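PDB 5WOS: apoptosis regulator Bcl-2 homolog from Canarypox virus, which inhibits apoptosis of the host cell by interacting with the proapoptotic factors BAK1 and BAX and with other BH3-containing proteins such as BIM, BID and PUMA. Local coordinates for residues N51-I56 with I98-A103. Sequence-based numbering, arbitrary orientation.
Sequences NMCDII and IIAFGA
With chi1 at -63°, C53 turns SG beside its own backbone N and anti to its carbonyl carbon, which carries the sulfur toward I99 while CB stays over A100. I56 reaches the same alanine differently: its chi1 of -76° leaves CG2 anti to the backbone N, and this methyl branch, not the longer CG1 arm, makes the contact. The two residues, one helical turn apart, thus converge on a single small side chain. A100 CB lies 3.9 Å from C53 CB. The same A100 CB is 3.8 Å from I56 CG2. C53 SG runs on to I99 CG2 at 3.8 Å. Small side chains at such a crossing let backbones come close, and here the CA atoms of C53 and A100 are 4.9 Å apart. The axes of segments 51-56 and 98-103 approach to 8.9 Å and cross at -67°. This is helix-on-helix packing inside the all-helical Bcl-2 fold, joining helix 43-69 to helix 92-112. No hydrogen bond links the two segments, so apolar contact alone joins them, and all four touching residues are buried. Y26 of helix 14-32 also packs on C53 and hydrogen-bonds D54 OD1. I96, one turn before A100, extends the interface by touching M52, C53 and I56. The bound peptide lies alongside: M52 and I56 each pack on an aromatic side chain of it, I98 and F101 each on an apolar one.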
loop_
_atom_site.group_PDB
_atom_site.type_symbol
_atom_site.label_atom_id
_atom_site.label_comp_id
_atom_site.label_asym_id
_atom_site.label_seq_id
_atom_site.Cartn_x
_atom_site.Cartn_y
_atom_site.Cartn_z
ATOM N N ASN A 51 -9.146 -7.136 -3.029
ATOM C CA ASN A 51 -9.524 -7.123 -4.439
ATOM C C ASN A 51 -9.084 -5.833 -5.114
ATOM O O ASN A 51 -8.606 -5.854 -6.256
ATOM C CB ASN A 51 -11.033 -7.309 -4.578
ATOM C CG ASN A 51 -11.471 -8.727 -4.286
ATOM O OD1 ASN A 51 -10.756 -9.686 -4.579
ATOM N ND2 ASN A 51 -12.649 -8.868 -3.705
ATOM N N MET A 52 -9.238 -4.699 -4.429
ATOM C CA MET A 52 -8.809 -3.424 -4.997
ATOM C C MET A 52 -7.345 -3.474 -5.411
ATOM O O MET A 52 -6.982 -3.040 -6.512
ATOM C CB MET A 52 -9.039 -2.300 -3.990
ATOM C CG MET A 52 -10.494 -1.933 -3.786
ATOM S SD MET A 52 -10.669 -0.585 -2.610
ATOM C CE MET A 52 -12.414 -0.222 -2.766
ATOM N N CYS A 53 -6.482 -3.999 -4.539
ATOM C CA CYS A 53 -5.059 -4.058 -4.855
ATOM C C CYS A 53 -4.769 -5.086 -5.941
ATOM O O CYS A 53 -3.856 -4.889 -6.749
ATOM C CB CYS A 53 -4.251 -4.377 -3.595
ATOM S SG CYS A 53 -4.356 -3.118 -2.300
ATOM N N ASP A 54 -5.530 -6.180 -5.979
ATOM C CA ASP A 54 -5.309 -7.195 -7.003
ATOM C C ASP A 54 -5.696 -6.691 -8.388
ATOM O O ASP A 54 -5.148 -7.165 -9.390
ATOM C CB ASP A 54 -6.089 -8.466 -6.666
ATOM C CG ASP A 54 -5.461 -9.257 -5.533
ATOM O OD1 ASP A 54 -4.383 -8.856 -5.048
ATOM O OD2 ASP A 54 -6.047 -10.283 -5.128
ATOM N N ILE A 55 -6.636 -5.747 -8.469
ATOM C CA ILE A 55 -6.964 -5.132 -9.754
ATOM C C ILE A 55 -5.833 -4.214 -10.200
ATOM O O ILE A 55 -5.392 -4.259 -11.354
ATOM C CB ILE A 55 -8.296 -4.364 -9.668
ATOM C CG1 ILE A 55 -9.430 -5.276 -9.189
ATOM C CG2 ILE A 55 -8.658 -3.782 -11.031
ATOM C CD1 ILE A 55 -10.630 -4.516 -8.662
ATOM N N ILE A 56 -5.353 -3.362 -9.293
ATOM C CA ILE A 56 -4.264 -2.449 -9.630
ATOM C C ILE A 56 -3.032 -3.234 -10.066
ATOM O O ILE A 56 -2.393 -2.913 -11.074
ATOM C CB ILE A 56 -3.959 -1.524 -8.438
ATOM C CG1 ILE A 56 -5.041 -0.449 -8.333
ATOM C CG2 ILE A 56 -2.580 -0.881 -8.573
ATOM C CD1 ILE A 56 -4.998 0.330 -7.045
ATOM N N ILE A 98 -0.718 2.866 -3.241
ATOM C CA ILE A 98 0.472 2.728 -2.404
ATOM C C ILE A 98 0.560 1.318 -1.833
ATOM O O ILE A 98 1.614 0.672 -1.874
ATOM C CB ILE A 98 0.453 3.787 -1.288
ATOM C CG1 ILE A 98 0.696 5.176 -1.875
ATOM C CG2 ILE A 98 1.489 3.469 -0.199
ATOM C CD1 ILE A 98 0.170 6.297 -1.006
ATOM N N ILE A 99 -0.548 0.825 -1.281
ATOM C CA ILE A 99 -0.554 -0.502 -0.675
ATOM C C ILE A 99 -0.222 -1.559 -1.719
ATOM O O ILE A 99 0.563 -2.482 -1.464
ATOM C CB ILE A 99 -1.915 -0.771 -0.006
ATOM C CG1 ILE A 99 -2.144 0.216 1.143
ATOM C CG2 ILE A 99 -1.993 -2.207 0.509
ATOM C CD1 ILE A 99 -3.593 0.291 1.607
ATOM N N ALA A 100 -0.810 -1.440 -2.911
ATOM C CA ALA A 100 -0.555 -2.418 -3.963
ATOM C C ALA A 100 0.907 -2.391 -4.390
ATOM O O ALA A 100 1.569 -3.434 -4.446
ATOM C CB ALA A 100 -1.472 -2.154 -5.156
ATOM N N PHE A 101 1.427 -1.200 -4.700
ATOM C CA PHE A 101 2.837 -1.077 -5.053
ATOM C C PHE A 101 3.728 -1.519 -3.901
ATOM O O PHE A 101 4.768 -2.153 -4.117
ATOM C CB PHE A 101 3.154 0.362 -5.456
ATOM C CG PHE A 101 4.601 0.585 -5.805
ATOM C CD1 PHE A 101 5.086 0.238 -7.054
ATOM C CD2 PHE A 101 5.473 1.141 -4.885
ATOM C CE1 PHE A 101 6.412 0.441 -7.377
ATOM C CE2 PHE A 101 6.800 1.346 -5.206
ATOM C CZ PHE A 101 7.269 0.993 -6.454
ATOM N N GLY A 102 3.341 -1.193 -2.668
ATOM C CA GLY A 102 4.053 -1.730 -1.522
ATOM C C GLY A 102 4.071 -3.247 -1.521
ATOM O O GLY A 102 5.107 -3.865 -1.261
ATOM N N ALA A 103 2.926 -3.866 -1.825
ATOM C CA ALA A 103 2.864 -5.322 -1.888
ATOM C C ALA A 103 3.828 -5.869 -2.933
ATOM O O ALA A 103 4.537 -6.850 -2.682
ATOM C CB ALA A 103 1.437 -5.775 -2.188
#